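Local coordinates for protein cytochrome C (Marichromatium purpuratum 984, PDB 5LO9) that probably oxidises thiosulfate to tetrathionate, and may run the reverse reduction, passing electrons along its chain of c-type hemes, at residues A[6-11]-A[78-83]; A[17-22]-A[66-71]; A[330-335]-A[478-483]. One frame throughout, in Å; residues are numbered along the deposited sequence.

Contacts 1 and 2 belong to one cytochrome c domain around the first heme, their centres about 11 Å apart. Contact 1 crosses the domain's first and last helices, and contact 2 lies within the span of chain that this crossing brings together. The two touch through the backbone: A22 N lies 2.9 Å from A9 O and C21 N lies 3.2 Å from L8 O, probable hydrogen bonds that lead from the helix crossing to the heme-bearing cysteine. Contact 3 stands on the other side of the chain's centre, its centre about 51 Å from that of contact 1 and about 57 Å from that of contact 2, where thiosulfate is bound beside a different heme.

Contact 1: residues A[6-11]-A[78-83]; sequences RTLAEQ and AAVSAY
Two helices of a class I cytochrome c domain cross here, the N-terminal helix 2-10 and the C-terminal helix 74-86, whose pairing is a hallmark of the fold. The short segments run at 80° to each other, their axes 9.1 Å apart. Y83 carries most of the contact. Its CG is anti to the backbone N (chi1 169°), which sends the ring from helix 74-86 across to the backbone of the other helix. There R6 lies over one face of the ring: its CA sits 3.9 Å from the ring centroid in a CH-pi contact, and its CG comes close to CE1. The aliphatic root of the arginine thus serves as a nonpolar cover, while the chain bends at chi3 and takes the guanidinium off the ring, its plane 77° from that of the tyrosine. The charged end forms a salt bridge with E3, earlier on its own helix. A9 meets the same ring obliquely, CB to CE2 at 3.4 Å; the small methyl of alanine lets the ring lie close to the helix backbone. F2, one turn before R6 on the same helix, adds a further ring inclined to Y83. The exposed E10 reaches toward the hydroxyl with an extended chain, its carboxylate turned steeply to the ring plane, but OE2 stays 3.8 Å from Y83 OH, a loose approach. Beside the tyrosine the contact is aliphatic. L8 and V80 cross at about a right angle, both branched and buried, and V80 also touches heme c, so the helix crossing and the heme share one hydrophobic core. The isopropyl group of V80 meets the leucine with a single methyl: CG1 lies 3.8 Å from L8 CD1 and equally close to L8 CB.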
loop_
_atom_site.group_PDB
_atom_site.type_symbol
_atom_site.label_atom_id
_atom_site.label_comp_id
_atom_site.label_asym_id
_atom_site.label_seq_id
_atom_site.Cartn_x
_atom_site.Cartn_y
_atom_site.Cartn_z
ATOM N N ARG A 6 3.426 -8.269 61.339
ATOM C CA ARG A 6 4.337 -7.176 61.676
ATOM C C ARG A 6 5.329 -7.611 62.746
ATOM O O ARG A 6 6.538 -7.356 62.631
ATOM C CB ARG A 6 3.579 -5.910 62.117
ATOM C CG ARG A 6 4.472 -4.608 62.063
ATOM C CD ARG A 6 4.011 -3.451 62.970
ATOM N NE ARG A 6 2.551 -3.392 63.084
ATOM C CZ ARG A 6 1.758 -2.607 62.347
ATOM N NH1 ARG A 6 2.271 -1.803 61.404
ATOM N NH2 ARG A 6 0.436 -2.656 62.534
ATOM N N THR A 7 4.849 -8.268 63.803
ATOM C CA THR A 7 5.784 -8.600 64.870
ATOM C C THR A 7 6.807 -9.640 64.396
ATOM O O THR A 7 7.995 -9.518 64.725
ATOM C CB THR A 7 5.022 -9.064 66.130
ATOM O OG1 THR A 7 4.297 -10.261 65.843
ATOM C CG2 THR A 7 4.006 -7.954 66.646
ATOM N N LEU A 8 6.409 -10.584 63.526
ATOM C CA LEU A 8 7.389 -11.516 62.960
ATOM C C LEU A 8 8.354 -10.821 62.020
ATOM O O LEU A 8 9.552 -11.143 62.001
ATOM C CB LEU A 8 6.703 -12.640 62.206
ATOM C CG LEU A 8 6.090 -13.765 63.016
ATOM C CD1 LEU A 8 5.521 -14.850 62.077
ATOM C CD2 LEU A 8 7.136 -14.331 63.940
ATOM N N ALA A 9 7.863 -9.898 61.198
ATOM C CA ALA A 9 8.787 -9.224 60.299
ATOM C C ALA A 9 9.742 -8.318 61.062
ATOM O O ALA A 9 10.938 -8.285 60.751
ATOM C CB ALA A 9 8.030 -8.440 59.242
ATOM N N GLU A 10 9.249 -7.584 62.067
ATOM C CA GLU A 10 10.078 -6.553 62.695
ATOM C C GLU A 10 10.881 -7.065 63.890
ATOM O O GLU A 10 12.006 -6.608 64.112
ATOM C CB GLU A 10 9.202 -5.384 63.161
ATOM C CG GLU A 10 8.522 -4.554 62.047
ATOM C CD GLU A 10 7.784 -3.325 62.593
ATOM O OE1 GLU A 10 7.814 -3.095 63.831
ATOM O OE2 GLU A 10 7.109 -2.641 61.793
ATOM N N GLN A 11 10.365 -8.042 64.630
ATOM C CA GLN A 11 11.005 -8.487 65.863
ATOM C C GLN A 11 11.168 -9.993 65.998
ATOM O O GLN A 11 11.881 -10.428 66.903
ATOM C CB GLN A 11 10.212 -7.977 67.074
ATOM C CG GLN A 11 10.259 -6.468 67.261
ATOM C CD GLN A 11 9.103 -5.969 68.111
ATOM O OE1 GLN A 11 8.675 -6.626 69.070
ATOM N NE2 GLN A 11 8.599 -4.786 67.766
ATOM N N ALA A 78 0.505 -17.402 56.691
ATOM C CA ALA A 78 -0.525 -16.491 56.217
ATOM C C ALA A 78 -0.359 -15.073 56.776
ATOM O O ALA A 78 -0.566 -14.090 56.058
ATOM C CB ALA A 78 -1.860 -17.067 56.575
ATOM N N ALA A 79 0.082 -14.931 58.021
ATOM C CA ALA A 79 0.227 -13.590 58.576
ATOM C C ALA A 79 1.320 -12.809 57.874
ATOM O O ALA A 79 1.102 -11.649 57.498
ATOM C CB ALA A 79 0.541 -13.644 60.064
ATOM N N VAL A 80 2.519 -13.406 57.712
ATOM C CA VAL A 80 3.616 -12.663 57.071
ATOM C C VAL A 80 3.316 -12.437 55.602
ATOM O O VAL A 80 3.730 -11.429 55.042
ATOM C CB VAL A 80 5.007 -13.319 57.214
ATOM C CG1 VAL A 80 5.500 -13.224 58.621
ATOM C CG2 VAL A 80 5.012 -14.766 56.712
ATOM N N SER A 81 2.643 -13.374 54.937
ATOM C CA SER A 81 2.268 -13.121 53.557
ATOM C C SER A 81 1.385 -11.873 53.451
ATOM O O SER A 81 1.636 -10.998 52.620
ATOM C CB SER A 81 1.573 -14.348 52.981
ATOM O OG SER A 81 2.389 -15.502 53.125
ATOM N N ALA A 82 0.379 -11.745 54.326
ATOM C CA ALA A 82 -0.486 -10.564 54.305
ATOM C C ALA A 82 0.267 -9.306 54.699
ATOM O O ALA A 82 -0.026 -8.218 54.188
ATOM C CB ALA A 82 -1.661 -10.758 55.233
ATOM N N TYR A 83 1.214 -9.415 55.630
ATOM C CA TYR A 83 1.958 -8.226 56.043
ATOM C C TYR A 83 2.804 -7.675 54.900
ATOM O O TYR A 83 2.724 -6.485 54.577
ATOM C CB TYR A 83 2.845 -8.536 57.251
ATOM C CG TYR A 83 3.828 -7.440 57.567
ATOM C CD1 TYR A 83 3.467 -6.362 58.334
ATOM C CD2 TYR A 83 5.120 -7.484 57.088
ATOM C CE1 TYR A 83 4.376 -5.337 58.619
ATOM C CE2 TYR A 83 6.043 -6.468 57.378
ATOM C CZ TYR A 83 5.660 -5.393 58.143
ATOM O OH TYR A 83 6.573 -4.381 58.438
#

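Contact 2: residues A[17-22]-A[66-71]; sequences GIVACA and SPWAER. With HEC (heme c), chain C.
Packing is most extensive where V19 lies on the indole of W68, beside the heme. The valine and the tryptophan cross at about a right angle: V19 CG2 sits over the six-membered ring, 3.5 Å from its centroid and only 9° off the normal, a CH-pi contact, while V19 CG1 meets W68 CH2 at 3.5 Å. The heme methyl CMC reaches the same indole face, so valine, methyl and tryptophan form one apolar cluster; V19 CG2 is 3.3 Å from CMC. A broad flat ring suits this place, touching the loop and the porphyrin together, and an alanine here would remove the indole and its CH-pi contact and would probably loosen the loop against the heme. Two residues after V19, C21 is joined to the heme by a thioether, SG to CAB. The other end is looser: R71 is exposed, although I18 beside it is buried. G17, at positive phi in a G1 beta bulge with I18, presents its O to the indole edge in the ring plane, and the extended R71 passes it, CD to G17 O at 3.4 Å, methylene to carbonyl. I18 slides past R71 in the opposite direction, its CD1 near R71 O. The contact joins the loop between helices 2-10 and 22-25 to helix 66-71, which follows the axial ligand M65 and packs through A69 on F55 of helix 45-57.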
loop_
_atom_site.group_PDB
_atom_site.type_symbol
_atom_site.label_atom_id
_atom_site.label_comp_id
_atom_site.label_asym_id
_atom_site.label_seq_id
_atom_site.Cartn_x
_atom_site.Cartn_y
_atom_site.Cartn_z
ATOM N N GLY A 17 11.718 -19.288 68.578
ATOM C CA GLY A 17 13.020 -19.348 67.929
ATOM C C GLY A 17 13.003 -18.897 66.489
ATOM O O GLY A 17 13.646 -19.525 65.637
ATOM N N ILE A 18 12.302 -17.802 66.203
ATOM C CA ILE A 18 12.155 -17.272 64.858
ATOM C C ILE A 18 12.758 -15.877 64.848
ATOM O O ILE A 18 12.338 -15.012 65.626
ATOM C CB ILE A 18 10.685 -17.242 64.423
ATOM C CG1 ILE A 18 10.154 -18.655 64.193
ATOM C CG2 ILE A 18 10.527 -16.414 63.146
ATOM C CD1 ILE A 18 8.661 -18.719 63.979
ATOM N N VAL A 19 13.751 -15.664 63.978
ATOM C CA VAL A 19 14.388 -14.357 63.850
ATOM C C VAL A 19 13.496 -13.422 63.052
ATOM O O VAL A 19 12.608 -13.838 62.306
ATOM C CB VAL A 19 15.785 -14.437 63.199
ATOM C CG1 VAL A 19 16.712 -15.280 63.994
ATOM C CG2 VAL A 19 15.677 -14.997 61.792
ATOM N N ALA A 20 13.756 -12.133 63.225
ATOM C CA ALA A 20 13.028 -11.111 62.498
ATOM C C ALA A 20 13.301 -11.251 61.012
ATOM O O ALA A 20 14.463 -11.237 60.599
ATOM C CB ALA A 20 13.480 -9.730 62.975
ATOM N N CYS A 21 12.231 -11.328 60.201
ATOM C CA CYS A 21 12.433 -11.378 58.755
ATOM C C CYS A 21 13.221 -10.168 58.261
ATOM O O CYS A 21 14.042 -10.276 57.334
ATOM C CB CYS A 21 11.110 -11.434 58.024
ATOM S SG CYS A 21 10.054 -12.708 58.521
ATOM N N ALA A 22 13.004 -9.012 58.882
ATOM C CA ALA A 22 13.725 -7.834 58.458
ATOM C C ALA A 22 15.213 -7.946 58.740
ATOM O O ALA A 22 15.976 -7.085 58.298
ATOM C CB ALA A 22 13.129 -6.609 59.119
ATOM N N SER A 66 15.711 -21.687 53.670
ATOM C CA SER A 66 14.942 -22.903 53.947
ATOM C C SER A 66 14.661 -23.151 55.425
ATOM O O SER A 66 13.569 -23.659 55.736
ATOM C CB SER A 66 15.661 -24.112 53.335
ATOM O OG SER A 66 15.214 -24.376 51.998
ATOM N N PRO A 67 15.579 -22.874 56.362
ATOM C CA PRO A 67 15.267 -23.137 57.772
ATOM C C PRO A 67 14.231 -22.199 58.342
ATOM O O PRO A 67 13.385 -22.629 59.135
ATOM C CB PRO A 67 16.615 -22.940 58.464
ATOM C CG PRO A 67 17.594 -23.114 57.425
ATOM C CD PRO A 67 16.990 -22.517 56.205
ATOM N N TRP A 68 14.253 -20.924 57.952
ATOM C CA TRP A 68 13.205 -20.024 58.420
ATOM C C TRP A 68 11.864 -20.356 57.795
ATOM O O TRP A 68 10.824 -20.182 58.436
ATOM C CB TRP A 68 13.593 -18.599 58.126
ATOM C CG TRP A 68 14.918 -18.330 58.652
ATOM C CD1 TRP A 68 16.033 -17.977 57.956
ATOM C CD2 TRP A 68 15.297 -18.414 60.017
ATOM N NE1 TRP A 68 17.090 -17.809 58.818
ATOM C CE2 TRP A 68 16.663 -18.082 60.093
ATOM C CE3 TRP A 68 14.610 -18.727 61.192
ATOM C CZ2 TRP A 68 17.356 -18.058 61.298
ATOM C CZ3 TRP A 68 15.300 -18.697 62.385
ATOM C CH2 TRP A 68 16.662 -18.367 62.428
ATOM N N ALA A 69 11.867 -20.902 56.587
ATOM C CA ALA A 69 10.616 -21.332 56.004
ATOM C C ALA A 69 10.046 -22.545 56.720
ATOM O O ALA A 69 8.821 -22.709 56.734
ATOM C CB ALA A 69 10.804 -21.624 54.533
ATOM N N GLU A 70 10.899 -23.453 57.249
ATOM C CA GLU A 70 10.355 -24.646 57.907
ATOM C C GLU A 70 9.837 -24.345 59.316
ATOM O O GLU A 70 8.895 -25.005 59.780
ATOM C CB GLU A 70 11.396 -25.775 57.940
ATOM C CG GLU A 70 12.380 -25.742 59.122
ATOM C CD GLU A 70 13.302 -26.976 59.220
ATOM O OE1 GLU A 70 12.828 -28.143 59.007
ATOM O OE2 GLU A 70 14.507 -26.742 59.533
ATOM N N ARG A 71 10.383 -23.318 59.972
ATOM C CA ARG A 71 9.989 -22.997 61.328
ATOM C C ARG A 71 8.647 -22.291 61.426
ATOM O O ARG A 71 8.125 -22.157 62.530
ATOM C CB ARG A 71 11.044 -22.128 62.011
ATOM C CG ARG A 71 11.910 -22.913 62.953
ATOM C CD ARG A 71 13.080 -22.088 63.499
ATOM N NE ARG A 71 14.047 -22.898 64.249
ATOM C CZ ARG A 71 13.756 -23.600 65.347
ATOM N NH1 ARG A 71 12.518 -23.608 65.855
ATOM N NH2 ARG A 71 14.712 -24.301 65.945
HETATM FE FE HEC C . 13.579 -14.911 53.509
HETATM C CHA HEC C . 13.729 -15.646 50.100
HETATM C CHB HEC C . 10.050 -14.875 53.351
HETATM C CHC HEC C . 13.422 -14.535 56.996
HETATM C CHD HEC C . 17.095 -14.694 53.641
HETATM N NA HEC C . 12.139 -15.199 52.013
HETATM C C1A HEC C . 12.402 -15.477 50.718
HETATM C C2A HEC C . 11.172 -15.646 49.890
HETATM C C3A HEC C . 10.105 -15.425 50.865
HETATM C C4A HEC C . 10.809 -15.147 52.136
HETATM C CMA HEC C . 8.648 -15.474 50.575
HETATM C CAA HEC C . 11.012 -15.956 48.415
HETATM C CBA HEC C . 10.886 -14.618 47.712
HETATM C CGA HEC C . 10.412 -14.657 46.273
HETATM O O1A HEC C . 10.526 -13.601 45.606
HETATM O O2A HEC C . 9.922 -15.694 45.777
HETATM N NB HEC C . 12.035 -14.723 54.896
HETATM C C1B HEC C . 10.725 -14.719 54.634
HETATM C C2B HEC C . 9.902 -14.571 55.841
HETATM C C3B HEC C . 10.884 -14.473 56.923
HETATM C C4B HEC C . 12.175 -14.590 56.227
HETATM C CMB HEC C . 8.418 -14.504 55.899
HETATM C CAB HEC C . 10.621 -14.336 58.388
HETATM C CBB HEC C . 9.773 -15.520 58.830
HETATM N NC HEC C . 14.994 -14.655 55.020
HETATM C C1C HEC C . 14.740 -14.545 56.330
HETATM C C2C HEC C . 15.967 -14.366 57.130
HETATM C C3C HEC C . 17.043 -14.394 56.146
HETATM C C4C HEC C . 16.319 -14.569 54.874
HETATM C CMC HEC C . 16.046 -14.188 58.603
HETATM C CAC HEC C . 18.527 -14.270 56.330
HETATM C CBC HEC C . 19.032 -15.230 57.355
HETATM N ND HEC C . 15.126 -15.139 52.133
HETATM C C1D HEC C . 16.433 -15.020 52.382
HETATM C C2D HEC C . 17.268 -15.234 51.194
HETATM C C3D HEC C . 16.305 -15.511 50.140
HETATM C C4D HEC C . 14.993 -15.443 50.837
HETATM C CMD HEC C . 18.756 -15.191 51.093
HETATM C CAD HEC C . 16.644 -15.872 48.724
HETATM C CBD HEC C . 16.440 -17.388 48.683
HETATM C CGD HEC C . 16.763 -17.963 47.337
HETATM O O1D HEC C . 16.165 -19.006 46.941
HETATM O O2D HEC C . 17.646 -17.368 46.696
#

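Contact 3: residues A[330-335]-A[478-483]; sequences CFRYSM and DPRFDG. With HEC (heme c), chain E; THJ (thiosulfate), chain J.
Helix 323-332 ends in segment 330-335, and its continuation faces a type I beta turn from D478 to F481, closed by the hydrogen bond from F481 N to D478 O, 2.9 Å; P479 occupies the second position, where its fixed phi fits. P479 is also the wedge of the contact. Its CD lies in the plane of the Y333 ring at the edge, 3.8 Å from CD1, while its CB comes under one face of the R332 guanidinium. R332 is extended from CG to NE, and its CG also covers the face of the Y333 ring, so arginine, tyrosine and proline interlock. Y333 OH reaches the aliphatic part of R480, 3.5 Å from CD. That arginine is bent at chi3, which folds its guanidinium back on D478: NE and NH2 grip the carboxylate side-on, one to each oxygen, through syn lone pairs. R480 NE to D478 OD1 is nearly straight at 170°, and NH2 to OD2, the salt bridge, measures 2.9 Å. OD1 takes a second hydrogen bond from R480 N, met above the carboxylate plane, which makes an Asx turn, and OD2 is also held by H493. Aspartate suits this place because its short arm reaches both backbone N-H and guanidinium. Y333 lines the thiosulfate pocket by one ring edge and bears on the turn by another. The well-satisfied carboxylate is likely to stay ionised and its arginine charged. In segment 330-335, C330 SG is bonded to thiosulfate S2 at 2.1 Å, and S334 OG donates a hydrogen bond to its O3. C330 SG lies 3.0 Å from the heme FE, and the adduct is consistent with a cysteine that carries thiosulfate at the active-site heme.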
loop_
_atom_site.group_PDB
_atom_site.type_symbol
_atom_site.label_atom_id
_atom_site.label_comp_id
_atom_site.label_asym_id
_atom_site.label_seq_id
_atom_site.Cartn_x
_atom_site.Cartn_y
_atom_site.Cartn_z
ATOM N N CYS A 330 -10.428 -5.062 10.929
ATOM C CA CYS A 330 -9.951 -5.515 12.225
ATOM C C CYS A 330 -10.420 -4.602 13.356
ATOM O O CYS A 330 -10.749 -5.071 14.457
ATOM C CB CYS A 330 -8.425 -5.613 12.175
ATOM S SG CYS A 330 -7.869 -7.189 11.496
ATOM N N PHE A 331 -10.468 -3.291 13.117
ATOM C CA PHE A 331 -10.977 -2.416 14.169
ATOM C C PHE A 331 -12.462 -2.656 14.365
ATOM O O PHE A 331 -12.950 -2.640 15.496
ATOM C CB PHE A 331 -10.709 -0.944 13.850
ATOM C CG PHE A 331 -9.372 -0.419 14.342
ATOM C CD1 PHE A 331 -9.248 0.092 15.615
ATOM C CD2 PHE A 331 -8.260 -0.390 13.515
ATOM C CE1 PHE A 331 -8.032 0.596 16.080
ATOM C CE2 PHE A 331 -7.034 0.122 13.972
ATOM C CZ PHE A 331 -6.921 0.605 15.246
ATOM N N ARG A 332 -13.186 -2.909 13.273
ATOM C CA ARG A 332 -14.631 -3.084 13.368
ATOM C C ARG A 332 -14.986 -4.357 14.125
ATOM O O ARG A 332 -15.976 -4.388 14.852
ATOM C CB ARG A 332 -15.269 -3.095 11.973
ATOM C CG ARG A 332 -16.791 -3.154 12.017
ATOM C CD ARG A 332 -17.541 -2.741 10.732
ATOM N NE ARG A 332 -18.885 -2.215 11.077
ATOM C CZ ARG A 332 -20.042 -2.479 10.440
ATOM N NH1 ARG A 332 -20.085 -3.275 9.377
ATOM N NH2 ARG A 332 -21.185 -1.924 10.871
ATOM N N TYR A 333 -14.211 -5.422 13.963
ATOM C CA TYR A 333 -14.599 -6.724 14.494
ATOM C C TYR A 333 -13.697 -7.165 15.640
ATOM O O TYR A 333 -14.188 -7.379 16.744
ATOM C CB TYR A 333 -14.610 -7.777 13.394
ATOM C CG TYR A 333 -15.546 -7.435 12.252
ATOM C CD1 TYR A 333 -16.897 -7.305 12.461
ATOM C CD2 TYR A 333 -15.074 -7.215 10.965
ATOM C CE1 TYR A 333 -17.769 -6.962 11.410
ATOM C CE2 TYR A 333 -15.933 -6.886 9.934
ATOM C CZ TYR A 333 -17.273 -6.750 10.162
ATOM O OH TYR A 333 -18.124 -6.429 9.145
ATOM N N SER A 334 -12.390 -7.311 15.428
ATOM C CA SER A 334 -11.536 -7.762 16.525
ATOM C C SER A 334 -11.392 -6.726 17.643
ATOM O O SER A 334 -11.202 -7.112 18.802
ATOM C CB SER A 334 -10.150 -8.153 16.015
ATOM O OG SER A 334 -10.228 -9.174 15.044
ATOM N N MET A 335 -11.414 -5.428 17.330
ATOM C CA MET A 335 -11.343 -4.367 18.339
ATOM C C MET A 335 -12.712 -3.790 18.720
ATOM O O MET A 335 -12.778 -2.853 19.525
ATOM C CB MET A 335 -10.443 -3.225 17.840
ATOM C CG MET A 335 -9.213 -3.699 17.087
ATOM S SD MET A 335 -8.070 -4.799 17.997
ATOM C CE MET A 335 -7.584 -3.710 19.354
ATOM N N ASP A 478 -22.434 -9.092 16.739
ATOM C CA ASP A 478 -21.954 -8.795 15.396
ATOM C C ASP A 478 -22.327 -7.366 15.012
ATOM O O ASP A 478 -23.486 -6.962 15.199
ATOM C CB ASP A 478 -22.556 -9.781 14.412
ATOM C CG ASP A 478 -21.852 -9.780 13.091
ATOM O OD1 ASP A 478 -21.445 -8.684 12.665
ATOM O OD2 ASP A 478 -21.729 -10.874 12.481
ATOM N N PRO A 479 -21.377 -6.553 14.530
ATOM C CA PRO A 479 -21.736 -5.199 14.048
ATOM C C PRO A 479 -22.730 -5.187 12.902
ATOM O O PRO A 479 -23.389 -4.166 12.709
ATOM C CB PRO A 479 -20.388 -4.620 13.613
ATOM C CG PRO A 479 -19.398 -5.335 14.470
ATOM C CD PRO A 479 -19.919 -6.734 14.608
ATOM N N ARG A 480 -22.860 -6.288 12.157
ATOM C CA ARG A 480 -23.827 -6.480 11.085
ATOM C C ARG A 480 -25.172 -6.969 11.598
ATOM O O ARG A 480 -26.057 -7.296 10.796
ATOM C CB ARG A 480 -23.270 -7.491 10.075
ATOM C CG ARG A 480 -21.918 -7.062 9.499
ATOM C CD ARG A 480 -21.169 -8.195 8.822
ATOM N NE ARG A 480 -20.817 -9.281 9.720
ATOM C CZ ARG A 480 -20.178 -10.381 9.344
ATOM N NH1 ARG A 480 -19.798 -10.551 8.084
ATOM N NH2 ARG A 480 -19.932 -11.324 10.236
ATOM N N PHE A 481 -25.321 -7.091 12.912
ATOM C CA PHE A 481 -26.581 -7.537 13.491
ATOM C C PHE A 481 -27.738 -6.732 12.924
ATOM O O PHE A 481 -27.698 -5.503 12.857
ATOM C CB PHE A 481 -26.536 -7.412 15.027
ATOM C CG PHE A 481 -27.712 -8.034 15.743
ATOM C CD1 PHE A 481 -28.010 -9.390 15.578
ATOM C CD2 PHE A 481 -28.470 -7.295 16.634
ATOM C CE1 PHE A 481 -29.081 -9.978 16.242
ATOM C CE2 PHE A 481 -29.520 -7.891 17.304
ATOM C CZ PHE A 481 -29.811 -9.232 17.110
ATOM N N ASP A 482 -28.799 -7.446 12.577
ATOM C CA ASP A 482 -29.987 -6.869 11.974
ATOM C C ASP A 482 -31.155 -6.730 12.955
ATOM O O ASP A 482 -32.136 -6.059 12.634
ATOM C CB ASP A 482 -30.381 -7.784 10.808
ATOM C CG ASP A 482 -31.856 -7.984 10.680
ATOM O OD1 ASP A 482 -32.450 -7.260 9.836
ATOM O OD2 ASP A 482 -32.404 -8.866 11.388
ATOM N N GLY A 483 -30.984 -7.166 14.204
ATOM C CA GLY A 483 -32.056 -7.301 15.134
ATOM C C GLY A 483 -32.510 -8.745 15.361
ATOM O O GLY A 483 -32.927 -9.075 16.486
HETATM FE FE HEC E . -5.867 -9.137 12.586
HETATM C CHA HEC E . -5.844 -10.989 9.600
HETATM C CHB HEC E . -4.188 -6.505 11.003
HETATM C CHC HEC E . -6.131 -7.179 15.512
HETATM C CHD HEC E . -7.140 -11.863 14.250
HETATM N NA HEC E . -5.147 -8.828 10.657
HETATM C C1A HEC E . -5.248 -9.665 9.631
HETATM C C2A HEC E . -4.651 -9.141 8.383
HETATM C C3A HEC E . -4.157 -7.835 8.785
HETATM C C4A HEC E . -4.514 -7.726 10.221
HETATM C CMA HEC E . -3.431 -6.861 7.929
HETATM C CAA HEC E . -4.547 -9.835 7.049
HETATM C CBA HEC E . -3.514 -10.952 7.153
HETATM C CGA HEC E . -3.251 -11.595 5.802
HETATM O O1A HEC E . -2.198 -12.264 5.690
HETATM O O2A HEC E . -4.086 -11.465 4.856
HETATM N NB HEC E . -5.286 -7.219 13.170
HETATM C C1B HEC E . -4.628 -6.333 12.391
HETATM C C2B HEC E . -4.371 -5.057 13.068
HETATM C C3B HEC E . -4.950 -5.256 14.389
HETATM C C4B HEC E . -5.498 -6.624 14.335
HETATM C CMB HEC E . -3.653 -3.867 12.539
HETATM C CAB HEC E . -4.992 -4.268 15.509
HETATM C CBB HEC E . -5.853 -3.090 15.054
HETATM N NC HEC E . -6.536 -9.458 14.538
HETATM C C1C HEC E . -6.544 -8.585 15.558
HETATM C C2C HEC E . -7.005 -9.183 16.832
HETATM C C3C HEC E . -7.313 -10.570 16.448
HETATM C C4C HEC E . -6.966 -10.621 15.008
HETATM C CMC HEC E . -7.130 -8.484 18.162
HETATM C CAC HEC E . -7.795 -11.739 17.287
HETATM C CBC HEC E . -8.997 -11.380 18.100
HETATM N ND HEC E . -6.405 -11.066 12.004
HETATM C C1D HEC E . -6.896 -11.990 12.814
HETATM C C2D HEC E . -7.171 -13.265 12.128
HETATM C C3D HEC E . -6.800 -13.038 10.720
HETATM C C4D HEC E . -6.346 -11.622 10.789
HETATM C CMD HEC E . -7.738 -14.474 12.788
HETATM C CAD HEC E . -6.847 -13.976 9.527
HETATM C CBD HEC E . -8.230 -14.585 9.212
HETATM C CGD HEC E . -9.378 -13.631 8.821
HETATM O O1D HEC E . -9.704 -12.627 9.524
HETATM O O2D HEC E . -10.031 -13.907 7.778
HETATM S S1 THJ J . -10.663 -9.384 11.223
HETATM O O1 THJ J . -11.165 -8.472 10.139
HETATM O O2 THJ J . -10.904 -10.823 10.877
HETATM O O3 THJ J . -11.469 -9.122 12.439
HETATM S S2 THJ J . -8.902 -9.010 11.647
#